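Local atomic coordinates of lipoprotein (Streptococcus pneumoniae, PDB entry 3CX3), a protein that binds zinc and, as a homologue of the solute-binding proteins of ABC transporters, probably serves zinc uptake by the pneumococcus. Residues P19-A22 with M23-V27; S75-P78 with N79-K82; A154-F157 with I158-A161; Q162-T165 with K166-P170; T185-S188 with Y189-K192. All coordinates share one frame; numbering follows the deposited sequence.

Contact 1 (P19-A22 with M23-V27); sequences PIYA and MVKEV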
loop_
_atom_site.group_PDB
_atom_site.type_symbol
_atom_site.label_atom_id
_atom_site.label_comp_id
_atom_site.label_asym_id
_atom_site.label_seq_id
_atom_site.Cartn_x
_atom_site.Cartn_y
_atom_site.Cartn_z
ATOM N N PRO A 19 1.635 2.579 4.557
ATOM C CA PRO A 19 0.416 3.309 4.183
ATOM C C PRO A 19 -0.468 3.513 5.395
ATOM O O PRO A 19 -1.202 4.482 5.457
ATOM C CB PRO A 19 -0.271 2.376 3.184
ATOM C CG PRO A 19 0.825 1.553 2.604
ATOM C CD PRO A 19 1.872 1.412 3.680
ATOM N N ILE A 20 -0.389 2.594 6.348
ATOM C CA ILE A 20 -1.179 2.681 7.575
ATOM C C ILE A 20 -0.541 3.700 8.534
ATOM O O ILE A 20 -1.222 4.590 9.052
ATOM C CB ILE A 20 -1.315 1.295 8.256
ATOM C CG1 ILE A 20 -2.360 0.422 7.561
ATOM C CG2 ILE A 20 -1.761 1.466 9.664
ATOM C CD1 ILE A 20 -2.535 0.688 6.094
ATOM N N TYR A 21 0.764 3.557 8.765
ATOM C CA TYR A 21 1.525 4.514 9.553
ATOM C C TYR A 21 1.127 5.929 9.183
ATOM O O TYR A 21 0.679 6.700 10.037
ATOM C CB TYR A 21 3.022 4.322 9.303
ATOM C CG TYR A 21 3.912 5.205 10.144
ATOM C CD1 TYR A 21 3.870 5.144 11.539
ATOM C CD2 TYR A 21 4.809 6.100 9.543
ATOM C CE1 TYR A 21 4.680 5.953 12.317
ATOM C CE2 TYR A 21 5.628 6.914 10.312
ATOM C CZ TYR A 21 5.561 6.832 11.702
ATOM O OH TYR A 21 6.379 7.626 12.475
ATOM N N ALA A 22 1.262 6.217 7.889
ATOM C CA ALA A 22 1.152 7.539 7.322
ATOM C C ALA A 22 -0.256 8.067 7.347
ATOM O O ALA A 22 -0.470 9.266 7.434
ATOM C CB ALA A 22 1.651 7.516 5.909
HETATM N N MSE A 23 -1.215 7.169 7.242
HETATM C CA MSE A 23 -2.600 7.546 7.133
HETATM C C MSE A 23 -3.239 7.737 8.509
HETATM O O MSE A 23 -4.182 8.508 8.649
HETATM C CB MSE A 23 -3.340 6.477 6.349
HETATM C CG MSE A 23 -4.171 7.016 5.249
HETATM SE SE MSE A 23 -4.615 5.678 3.900
HETATM C CE MSE A 23 -5.953 6.714 3.041
ATOM N N VAL A 24 -2.742 7.030 9.522
ATOM C CA VAL A 24 -3.222 7.258 10.888
ATOM C C VAL A 24 -2.629 8.566 11.403
ATOM O O VAL A 24 -3.332 9.386 12.005
ATOM C CB VAL A 24 -2.877 6.112 11.853
ATOM C CG1 VAL A 24 -3.617 6.304 13.154
ATOM C CG2 VAL A 24 -3.254 4.787 11.264
ATOM N N LYS A 25 -1.339 8.752 11.133
ATOM C CA LYS A 25 -0.614 9.973 11.456
ATOM C C LYS A 25 -1.196 11.222 10.794
ATOM O O LYS A 25 -1.227 12.298 11.390
ATOM C CB LYS A 25 0.868 9.818 11.092
ATOM C CG LYS A 25 1.754 9.392 12.251
ATOM C CD LYS A 25 3.219 9.723 11.993
ATOM C CE LYS A 25 3.981 9.950 13.305
ATOM N NZ LYS A 25 3.783 11.321 13.879
ATOM N N GLU A 26 -1.653 11.084 9.558
ATOM C CA GLU A 26 -2.318 12.195 8.878
ATOM C C GLU A 26 -3.695 12.471 9.465
ATOM O O GLU A 26 -4.123 13.626 9.503
ATOM C CB GLU A 26 -2.389 11.967 7.369
ATOM C CG GLU A 26 -1.530 12.947 6.596
ATOM C CD GLU A 26 -0.606 12.288 5.589
ATOM O OE1 GLU A 26 -0.837 12.454 4.375
ATOM O OE2 GLU A 26 0.367 11.624 6.010
ATOM N N VAL A 27 -4.372 11.426 9.941
ATOM C CA VAL A 27 -5.694 11.595 10.526
ATOM C C VAL A 27 -5.617 12.183 11.933
ATOM O O VAL A 27 -6.520 12.905 12.355
ATOM C CB VAL A 27 -6.530 10.282 10.493
ATOM C CG1 VAL A 27 -7.776 10.390 11.369
ATOM C CG2 VAL A 27 -6.937 9.940 9.044
#
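Over one face of the Tyr-21 ring lies the hydrocarbon part of Lys-25, one turn further along the helix. Lys-25 CD stands 4.1 Å from the centroid of the Tyr-21 ring and 27° off its normal, a CH-pi contact shifted toward the hydroxyl end, for the same CD is 3.7 Å from Tyr-21 CZ. The next carbon passes the phenol oxygen, Lys-25 CE lying 3.4 Å from Tyr-21 OH. Both side chains run alongside each other in the same direction: Tyr-21 sets its CG anti to the backbone N (chi1 -176°), which brings the ring beside the lysine chain. Lysine suits this exposed position because its methylenes pack on the ring before the chain bends to the charged end. On a buried flank, the CG2 branches of Ile-20 and Val-24 meet at 4.0 Å. In the backbone, Val-24 N donates to Ile-20 O at 2.9 Å (160°), while Met-23 N divides itself between weak bonds to Pro-19 O and Ile-20 O. Pro-19 fits the first turn, where no N-H is needed. Helix 18-28 links strands 12-15 and 33-36 in a beta-alpha-beta unit. Ile-20, Tyr-21 and Val-24 touch Thr-15 of the first strand, Met-23, present as selenomethionine, packs on Ala-128, Ala-132 and Ile-135 of helix 125-142, and Tyr-268 of helix 268-281 covers Pro-19 and Ala-22.

Contact 2 (S75-P78 with N79-K82); sequences SLDP and NLKK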
loop_
_atom_site.group_PDB
_atom_site.type_symbol
_atom_site.label_atom_id
_atom_site.label_comp_id
_atom_site.label_asym_id
_atom_site.label_seq_id
_atom_site.Cartn_x
_atom_site.Cartn_y
_atom_site.Cartn_z
ATOM N N SER A 75 -7.199 -13.329 15.010
ATOM C CA SER A 75 -6.455 -14.262 15.836
ATOM C C SER A 75 -5.586 -13.603 16.909
ATOM O O SER A 75 -5.107 -14.289 17.817
ATOM C CB SER A 75 -5.668 -15.250 14.975
ATOM O OG SER A 75 -6.562 -16.230 14.459
ATOM N N LEU A 76 -5.377 -12.293 16.795
ATOM C CA LEU A 76 -4.961 -11.493 17.937
ATOM C C LEU A 76 -6.123 -11.556 18.913
ATOM O O LEU A 76 -7.266 -11.309 18.528
ATOM C CB LEU A 76 -4.698 -10.043 17.528
ATOM C CG LEU A 76 -3.282 -9.469 17.433
ATOM C CD1 LEU A 76 -2.291 -10.402 16.751
ATOM C CD2 LEU A 76 -3.341 -8.136 16.711
ATOM N N ASP A 77 -5.845 -11.913 20.163
ATOM C CA ASP A 77 -6.916 -12.111 21.142
ATOM C C ASP A 77 -6.687 -11.293 22.407
ATOM O O ASP A 77 -6.186 -11.812 23.401
ATOM C CB ASP A 77 -7.109 -13.601 21.452
ATOM C CG ASP A 77 -8.524 -13.931 21.922
ATOM O OD1 ASP A 77 -9.380 -13.014 22.025
ATOM O OD2 ASP A 77 -8.782 -15.128 22.195
ATOM N N PRO A 78 -7.066 -10.001 22.366
ATOM C CA PRO A 78 -6.816 -9.089 23.477
ATOM C C PRO A 78 -7.589 -9.505 24.720
ATOM O O PRO A 78 -7.084 -9.382 25.836
ATOM C CB PRO A 78 -7.323 -7.740 22.948
ATOM C CG PRO A 78 -7.385 -7.897 21.467
ATOM C CD PRO A 78 -7.760 -9.316 21.258
ATOM N N ASN A 79 -8.798 -10.011 24.511
ATOM C CA ASN A 79 -9.691 -10.374 25.599
ATOM C C ASN A 79 -9.553 -11.864 25.857
ATOM O O ASN A 79 -10.395 -12.667 25.458
ATOM C CB ASN A 79 -11.126 -9.957 25.253
ATOM C CG ASN A 79 -11.230 -8.469 24.877
ATOM O OD1 ASN A 79 -11.640 -8.118 23.759
ATOM N ND2 ASN A 79 -10.840 -7.593 25.812
ATOM N N LEU A 80 -8.455 -12.208 26.520
ATOM C CA LEU A 80 -7.985 -13.579 26.689
ATOM C C LEU A 80 -6.554 -13.433 27.149
ATOM O O LEU A 80 -6.120 -14.051 28.124
ATOM C CB LEU A 80 -7.998 -14.337 25.359
ATOM C CG LEU A 80 -8.084 -15.869 25.253
ATOM C CD1 LEU A 80 -6.960 -16.595 25.999
ATOM C CD2 LEU A 80 -9.466 -16.392 25.687
ATOM N N LYS A 81 -5.829 -12.589 26.425
ATOM C CA LYS A 81 -4.444 -12.275 26.735
ATOM C C LYS A 81 -4.358 -11.012 27.591
ATOM O O LYS A 81 -3.315 -10.354 27.643
ATOM C CB LYS A 81 -3.621 -12.165 25.450
ATOM C CG LYS A 81 -3.806 -13.380 24.528
ATOM C CD LYS A 81 -2.512 -13.886 23.903
ATOM C CE LYS A 81 -1.799 -14.861 24.818
ATOM N NZ LYS A 81 -1.186 -14.180 25.998
ATOM N N LYS A 82 -5.477 -10.707 28.255
ATOM C CA LYS A 82 -5.617 -9.632 29.246
ATOM C C LYS A 82 -5.296 -8.230 28.713
ATOM O O LYS A 82 -4.646 -7.427 29.389
ATOM C CB LYS A 82 -4.843 -9.954 30.547
ATOM C CG LYS A 82 -3.385 -9.410 30.637
ATOM C CD LYS A 82 -2.993 -9.116 32.094
ATOM C CE LYS A 82 -1.618 -8.459 32.208
ATOM N NZ LYS A 82 -1.231 -8.239 33.647
#
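Asp-77 and Lys-81 close the tight side of this turn: Lys-81 N donates to Asp-77 O at 3.1 Å, with an N-H...O angle of 146°. The same carbonyl is flanked by the base of the lysine chain, Lys-81 CG lying 3.1 Å from Asp-77 O. A second, weak bond runs from Leu-80 N to Pro-78 O at 3.2 Å and curls the chain tightly round Asn-79. Proline fits the start of the bend, since its ring fixes phi and it has no N-H to satisfy; it is buried, packs on Ser-83 and Val-85, and has a sodium ion about 4 Å from its side chain. With its CG anti to the backbone N (chi1 -154°), the Asp-77 carboxylate lies against Leu-80, and OD2 comes within 3.2 Å of Leu-80 CG. This is plain van der Waals contact between a carboxylate oxygen and an aliphatic branch. The other side is loose. Asn-79, Lys-81 and Lys-82 are exposed, as suits polar and charged chains; Leu-80 is exposed too, its apolar branch against that carboxylate. Beyond CG the Lys-81 chain bends off the turn. Asp-77 N is hydrogen-bonded to Tyr-57 OH, tying the loop to helix 50-58. Five residues closed by the Lys-81 N to Asp-77 O bond make an alpha-turn, the weak bond adding an inverse gamma-turn centred on Asn-79, in the surface loop between parallel strands 61-64 and 86-89.

Contact 3 (A154-F157 with I158-A161); sequences AQAF and IKKA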
loop_
_atom_site.group_PDB
_atom_site.type_symbol
_atom_site.label_atom_id
_atom_site.label_comp_id
_atom_site.label_asym_id
_atom_site.label_seq_id
_atom_site.Cartn_x
_atom_site.Cartn_y
_atom_site.Cartn_z
ATOM N N ALA A 154 -8.791 13.678 7.839
ATOM C CA ALA A 154 -9.265 12.789 6.776
ATOM C C ALA A 154 -9.877 13.547 5.596
ATOM O O ALA A 154 -9.631 13.204 4.438
ATOM C CB ALA A 154 -10.268 11.817 7.334
ATOM N N GLN A 155 -10.655 14.584 5.906
ATOM C CA GLN A 155 -11.385 15.374 4.921
ATOM C C GLN A 155 -10.500 16.101 3.927
ATOM O O GLN A 155 -10.785 16.133 2.714
ATOM C CB GLN A 155 -12.288 16.379 5.626
ATOM C CG GLN A 155 -13.638 16.495 4.967
ATOM C CD GLN A 155 -14.083 15.168 4.384
ATOM O OE1 GLN A 155 -14.136 15.007 3.162
ATOM N NE2 GLN A 155 -14.361 14.194 5.255
ATOM N N ALA A 156 -9.439 16.706 4.455
ATOM C CA ALA A 156 -8.417 17.309 3.627
ATOM C C ALA A 156 -7.805 16.206 2.791
ATOM O O ALA A 156 -7.626 16.364 1.583
ATOM C CB ALA A 156 -7.341 17.962 4.487
ATOM N N PHE A 157 -7.502 15.079 3.435
ATOM C CA PHE A 157 -6.761 14.021 2.780
ATOM C C PHE A 157 -7.544 13.620 1.533
ATOM O O PHE A 157 -7.054 13.778 0.407
ATOM C CB PHE A 157 -6.525 12.857 3.748
ATOM C CG PHE A 157 -5.685 11.734 3.190
ATOM C CD1 PHE A 157 -4.305 11.694 3.421
ATOM C CD2 PHE A 157 -6.273 10.700 2.472
ATOM C CE1 PHE A 157 -3.528 10.648 2.936
ATOM C CE2 PHE A 157 -5.515 9.645 1.969
ATOM C CZ PHE A 157 -4.140 9.608 2.204
ATOM N N ILE A 158 -8.781 13.173 1.730
ATOM C CA ILE A 158 -9.607 12.734 0.605
ATOM C C ILE A 158 -9.682 13.798 -0.477
ATOM O O ILE A 158 -9.732 13.465 -1.648
ATOM C CB ILE A 158 -11.029 12.164 1.023
ATOM C CG1 ILE A 158 -12.172 13.148 0.749
ATOM C CG2 ILE A 158 -11.047 11.641 2.467
ATOM C CD1 ILE A 158 -12.963 12.847 -0.536
ATOM N N LYS A 159 -9.649 15.069 -0.076
ATOM C CA LYS A 159 -9.723 16.208 -1.003
ATOM C C LYS A 159 -8.483 16.331 -1.881
ATOM O O LYS A 159 -8.589 16.550 -3.089
ATOM C CB LYS A 159 -9.925 17.506 -0.227
ATOM C CG LYS A 159 -9.839 18.783 -1.059
ATOM C CD LYS A 159 -9.181 19.916 -0.270
ATOM C CE LYS A 159 -7.847 19.482 0.364
ATOM N NZ LYS A 159 -6.823 20.553 0.231
ATOM N N LYS A 160 -7.307 16.206 -1.275
ATOM C CA LYS A 160 -6.061 16.307 -2.032
ATOM C C LYS A 160 -5.755 14.987 -2.733
ATOM O O LYS A 160 -4.834 14.906 -3.542
ATOM C CB LYS A 160 -4.884 16.804 -1.166
ATOM C CG LYS A 160 -4.721 16.124 0.198
ATOM C CD LYS A 160 -3.721 16.864 1.084
ATOM C CE LYS A 160 -3.972 16.607 2.584
ATOM N NZ LYS A 160 -3.698 15.205 3.041
ATOM N N ALA A 161 -6.543 13.962 -2.426
ATOM C CA ALA A 161 -6.498 12.710 -3.170
ATOM C C ALA A 161 -7.335 12.813 -4.439
ATOM O O ALA A 161 -6.870 12.441 -5.516
ATOM C CB ALA A 161 -6.962 11.531 -2.303
#
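Within helix 147-173, the long helix that joins the two lobes of the protein as in related metal-binding proteins of ABC transporters, Phe-157 is crossed at about a right angle by Lys-160. The lysine folds back along the helix: its CG sits between the backbone N and the carbonyl carbon (chi1 47°), a crowded position, and the chain bends again at its last torsion. That carries Lys-160 NZ to 3.6 Å from Phe-157 CD1, approaching the ring obliquely, and to 3.3 Å from Phe-157 CA. On the way Lys-160 CE passes Ala-156 CB at 4.1 Å, a small methyl that leaves room for the chain. Elsewhere round the helix Gln-155 and Ile-158 lie side by side, and the amide oxygen Gln-155 OE1 is 3.6 Å from Ile-158 CG1; both residues are partly exposed, so a polar amide can lie beside an aliphatic branch. Backbone i to i+4 bonds run alongside. Lys-160 N donates to Ala-156 O at 2.9 Å (157°), and Ala-161 N reaches Phe-157 O at the same length; the bond from Lys-159 N to Gln-155 O is longer, at 3.2 Å. A large aromatic suits the buried place of Phe-157, where several helices converge: it packs on Ala-128 and Ala-132 of helix 125-142, Met-23 and Glu-26 of helix 18-28, and Tyr-268 and Leu-269 of helix 268-281. Lys-160 and Ala-161 also touch Leu-269, while Ala-154 rests on Ala-136.

Contact 4 (Q162-T165 with K166-P170); sequences QELT and KKFQP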
loop_
_atom_site.group_PDB
_atom_site.type_symbol
_atom_site.label_atom_id
_atom_site.label_comp_id
_atom_site.label_asym_id
_atom_site.label_seq_id
_atom_site.Cartn_x
_atom_site.Cartn_y
_atom_site.Cartn_z
ATOM N N GLN A 162 -8.566 13.316 -4.319
ATOM C CA GLN A 162 -9.414 13.503 -5.500
ATOM C C GLN A 162 -8.759 14.450 -6.493
ATOM O O GLN A 162 -8.993 14.336 -7.690
ATOM C CB GLN A 162 -10.846 13.952 -5.134
ATOM C CG GLN A 162 -11.926 13.747 -6.274
ATOM C CD GLN A 162 -13.193 12.926 -5.845
ATOM O OE1 GLN A 162 -13.971 12.469 -6.696
ATOM N NE2 GLN A 162 -13.379 12.738 -4.533
ATOM N N GLU A 163 -7.915 15.351 -5.986
ATOM C CA GLU A 163 -7.177 16.312 -6.817
ATOM C C GLU A 163 -6.011 15.680 -7.570
ATOM O O GLU A 163 -5.735 16.036 -8.717
ATOM C CB GLU A 163 -6.703 17.510 -5.985
ATOM C CG GLU A 163 -7.819 18.501 -5.735
ATOM C CD GLU A 163 -7.369 19.727 -4.978
ATOM O OE1 GLU A 163 -7.169 19.629 -3.742
ATOM O OE2 GLU A 163 -7.245 20.803 -5.614
ATOM N N LEU A 164 -5.335 14.747 -6.913
ATOM C CA LEU A 164 -4.302 13.928 -7.526
ATOM C C LEU A 164 -4.864 13.119 -8.723
ATOM O O LEU A 164 -4.257 13.097 -9.802
ATOM C CB LEU A 164 -3.656 13.043 -6.439
ATOM C CG LEU A 164 -2.475 12.082 -6.669
ATOM C CD1 LEU A 164 -1.507 12.589 -7.736
ATOM C CD2 LEU A 164 -1.726 11.817 -5.372
ATOM N N THR A 165 -6.026 12.488 -8.532
ATOM C CA THR A 165 -6.766 11.798 -9.616
ATOM C C THR A 165 -7.082 12.723 -10.792
ATOM O O THR A 165 -7.044 12.291 -11.942
ATOM C CB THR A 165 -8.112 11.165 -9.120
ATOM O OG1 THR A 165 -7.864 10.242 -8.057
ATOM C CG2 THR A 165 -8.819 10.408 -10.240
ATOM N N LYS A 166 -7.406 13.980 -10.489
ATOM C CA LYS A 166 -7.719 15.005 -11.499
ATOM C C LYS A 166 -6.504 15.502 -12.278
ATOM O O LYS A 166 -6.539 15.595 -13.512
ATOM C CB LYS A 166 -8.411 16.210 -10.863
ATOM C CG LYS A 166 -9.878 16.277 -11.143
ATOM C CD LYS A 166 -10.682 15.841 -9.956
ATOM C CE LYS A 166 -11.941 16.679 -9.843
ATOM N NZ LYS A 166 -11.636 18.146 -9.928
ATOM N N LYS A 167 -5.443 15.842 -11.553
ATOM C CA LYS A 167 -4.196 16.253 -12.173
ATOM C C LYS A 167 -3.754 15.171 -13.150
ATOM O O LYS A 167 -3.420 15.471 -14.295
ATOM C CB LYS A 167 -3.132 16.516 -11.102
ATOM C CG LYS A 167 -1.800 17.090 -11.585
ATOM C CD LYS A 167 -0.953 17.486 -10.377
ATOM C CE LYS A 167 0.521 17.502 -10.696
ATOM N NZ LYS A 167 0.924 18.826 -11.225
ATOM N N PHE A 168 -3.831 13.917 -12.712
ATOM C CA PHE A 168 -3.306 12.788 -13.474
ATOM C C PHE A 168 -4.192 12.108 -14.525
ATOM O O PHE A 168 -3.674 11.451 -15.429
ATOM C CB PHE A 168 -2.731 11.743 -12.519
ATOM C CG PHE A 168 -1.341 12.048 -12.106
ATOM C CD1 PHE A 168 -0.270 11.587 -12.855
ATOM C CD2 PHE A 168 -1.095 12.853 -11.007
ATOM C CE1 PHE A 168 1.027 11.899 -12.490
ATOM C CE2 PHE A 168 0.208 13.160 -10.633
ATOM C CZ PHE A 168 1.260 12.679 -11.376
ATOM N N GLN A 169 -5.511 12.249 -14.427
ATOM C CA GLN A 169 -6.377 11.580 -15.394
ATOM C C GLN A 169 -6.002 11.939 -16.839
ATOM O O GLN A 169 -5.883 11.037 -17.670
ATOM C CB GLN A 169 -7.866 11.801 -15.090
ATOM C CG GLN A 169 -8.822 10.897 -15.873
ATOM C CD GLN A 169 -8.509 9.396 -15.745
ATOM O OE1 GLN A 169 -7.566 8.886 -16.356
ATOM N NE2 GLN A 169 -9.327 8.687 -14.977
ATOM N N PRO A 170 -5.806 13.246 -17.142
ATOM C CA PRO A 170 -5.335 13.628 -18.479
ATOM C C PRO A 170 -3.981 13.043 -18.863
ATOM O O PRO A 170 -3.854 12.520 -19.967
ATOM C CB PRO A 170 -5.273 15.158 -18.407
ATOM C CG PRO A 170 -6.286 15.497 -17.379
ATOM C CD PRO A 170 -6.065 14.447 -16.331
#
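Four successive i to i+4 backbone bonds join Gln-162 through Thr-165 to Lys-166 through Gln-169, the straightest being Lys-167 N to Glu-163 O at 2.9 Å (171°), before Pro-170, which has no N-H to give, kinks the helix. Among the side chains the main meeting is Leu-164 with Phe-168, two buried apolar residues lying alongside each other and pointing the same way. One methyl of the leucine does the touching: Leu-164 CD1 is 3.3 Å from Phe-168 CD2 and 3.4 Å from Phe-168 CE2, a close fit in which the methyl comes obliquely to the ring. Leucine gets there by setting CG anti to its backbone N (chi1 -177°). The ring is also turned so that Leu-164 O lies at its edge, in the ring plane, 3.4 Å from Phe-168 CD2. All this belongs to the C-terminal part of helix 147-173; Leu-164 and Phe-168 both touch Met-276 of helix 268-281, and Phe-194 touches Phe-168 as well as Gln-169. Phe-168 further makes a cation-pi contact with Lys-171. Toward solvent, Lys-166 folds over the preceding turn, its CD 3.2 Å from Gln-162 O, and as an exposed lysine it can pack its methylenes there and keep its charge outside. Its amino group forms no salt bridge with Glu-163, Lys-166 NZ and Glu-163 OE2 being 6.7 Å apart. Gln-169, partly exposed, gives a weak hydrogen bond from NE2 to Arg-193 O.

Contact 5 (T185-S188 with Y189-K192); sequences TAFS and YLAK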
loop_
_atom_site.group_PDB
_atom_site.type_symbol
_atom_site.label_atom_id
_atom_site.label_comp_id
_atom_site.label_asym_id
_atom_site.label_seq_id
_atom_site.Cartn_x
_atom_site.Cartn_y
_atom_site.Cartn_z
ATOM N N THR A 185 2.931 -7.756 -8.356
ATOM C CA THR A 185 1.607 -7.287 -8.759
ATOM C C THR A 185 1.010 -6.331 -7.712
ATOM O O THR A 185 0.156 -6.743 -6.909
ATOM C CB THR A 185 0.604 -8.463 -9.022
ATOM O OG1 THR A 185 1.212 -9.455 -9.861
ATOM C CG2 THR A 185 -0.673 -7.955 -9.672
ATOM N N ALA A 186 1.429 -5.064 -7.752
ATOM C CA ALA A 186 0.947 -4.106 -6.787
ATOM C C ALA A 186 0.053 -2.979 -7.325
ATOM O O ALA A 186 -0.721 -2.402 -6.583
ATOM C CB ALA A 186 2.115 -3.530 -6.005
ATOM N N PHE A 187 0.167 -2.676 -8.615
ATOM C CA PHE A 187 -0.399 -1.468 -9.199
ATOM C C PHE A 187 -1.715 -1.681 -9.922
ATOM O O PHE A 187 -2.141 -0.839 -10.712
ATOM C CB PHE A 187 0.651 -0.830 -10.100
ATOM C CG PHE A 187 1.874 -0.402 -9.340
ATOM C CD1 PHE A 187 1.972 0.882 -8.828
ATOM C CD2 PHE A 187 2.897 -1.308 -9.079
ATOM C CE1 PHE A 187 3.086 1.265 -8.086
ATOM C CE2 PHE A 187 4.005 -0.925 -8.349
ATOM C CZ PHE A 187 4.088 0.370 -7.845
ATOM N N SER A 188 -2.357 -2.800 -9.607
ATOM C CA SER A 188 -3.543 -3.285 -10.281
ATOM C C SER A 188 -4.723 -2.318 -10.138
ATOM O O SER A 188 -5.605 -2.281 -10.997
ATOM C CB SER A 188 -3.881 -4.678 -9.727
ATOM O OG SER A 188 -5.164 -5.151 -10.118
ATOM N N TYR A 189 -4.703 -1.527 -9.061
ATOM C CA TYR A 189 -5.790 -0.653 -8.661
ATOM C C TYR A 189 -5.538 0.719 -9.211
ATOM O O TYR A 189 -6.479 1.416 -9.633
ATOM C CB TYR A 189 -5.865 -0.541 -7.129
ATOM C CG TYR A 189 -6.577 -1.680 -6.472
ATOM C CD1 TYR A 189 -7.959 -1.671 -6.326
ATOM C CD2 TYR A 189 -5.870 -2.778 -6.004
ATOM C CE1 TYR A 189 -8.605 -2.720 -5.729
ATOM C CE2 TYR A 189 -6.505 -3.836 -5.405
ATOM C CZ TYR A 189 -7.866 -3.806 -5.269
ATOM O OH TYR A 189 -8.489 -4.863 -4.663
ATOM N N LEU A 190 -4.276 1.132 -9.151
ATOM C CA LEU A 190 -3.843 2.334 -9.834
ATOM C C LEU A 190 -4.174 2.167 -11.311
ATOM O O LEU A 190 -5.106 2.789 -11.803
ATOM C CB LEU A 190 -2.344 2.586 -9.617
ATOM C CG LEU A 190 -1.782 3.966 -10.008
ATOM C CD1 LEU A 190 -0.419 4.215 -9.347
ATOM C CD2 LEU A 190 -1.678 4.094 -11.538
ATOM N N ALA A 191 -3.449 1.280 -11.988
ATOM C CA ALA A 191 -3.635 1.024 -13.419
ATOM C C ALA A 191 -5.093 1.105 -13.895
ATOM O O ALA A 191 -5.383 1.744 -14.920
ATOM C CB ALA A 191 -3.040 -0.327 -13.793
ATOM N N LYS A 192 -5.990 0.451 -13.147
ATOM C CA LYS A 192 -7.393 0.324 -13.521
ATOM C C LYS A 192 -8.092 1.664 -13.379
ATOM O O LYS A 192 -8.920 2.019 -14.218
ATOM C CB LYS A 192 -8.089 -0.757 -12.685
ATOM C CG LYS A 192 -9.539 -1.040 -13.071
ATOM C CD LYS A 192 -10.155 -2.150 -12.213
ATOM C CE LYS A 192 -10.163 -3.503 -12.922
ATOM N NZ LYS A 192 -8.910 -4.275 -12.701
HETATM O O HOH W 1 -5.593 -3.675 -13.173
#
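Backbone bonds first link Phe-187 to Ala-191 and Ser-188 to Lys-192: Ala-191 N donates to Phe-187 O at 2.8 Å (150°), whereas Lys-192 N to Ser-188 O is weak at 3.5 Å. A water adds a second route between the latter two residues. It donates to Ser-188 O at 2.6 Å and weakly accepts from Lys-192 NZ, so that carbonyl has two partners. The apolar contact is Phe-187 with Leu-190, which lie side by side and point the same way. With CG beside its own backbone N (chi1 -63°), Phe-187 presents its ring edge to the leucine: Leu-190 CD1 approaches near the ring plane, 4.1 Å from Phe-187 CD1. Leu-190 also reaches Met-276 and Leu-279 of helix 268-281. Ala-191 CB packs 3.3 Å from Phe-187 O, where a small residue fits the close turn. This loop and the opening of helix 188-193 lead from strand 180-182 toward strand 198-200, neighbours in a parallel sheet. They follow directly on His-184, a zinc ligand; the Phe-187 side chain is about 8 Å from the metal, and Ala-186 touches His-120, another ligand. The polar ends look outside the turn. Ser-188 OG is hydrogen-bonded to Glu-97 OE1, and the hydroxyl of the buried Tyr-189 is hydrogen-bonded to both Asp-118 O and Glu-97 N. Lys-192, exposed, makes a long, weak ion pair with Glu-97 OE2.

Overall arrangement
Contacts 1 to 5 follow one another along the chain, each confined to one local stretch. Contacts 1 and 2 belong to the first parallel sheet and its surroundings, contact 5 to the second; contacts 3 and 4 lie consecutively on the connecting helix 147-173, their centres 13 Å apart. Contact 1 touches contact 3 directly, Met-23 CE lying 3.2 Å from Phe-157 CE2, so the first lobe packs onto that helix. Contact 4 comes about 7 Å, nearest atoms, from contact 5. Contact 2 is remote, 43 Å centre to centre from contact 4. Zinc lies between the lobes, close to contacts 1 and 5, and helix 147-173 runs between the two lobes.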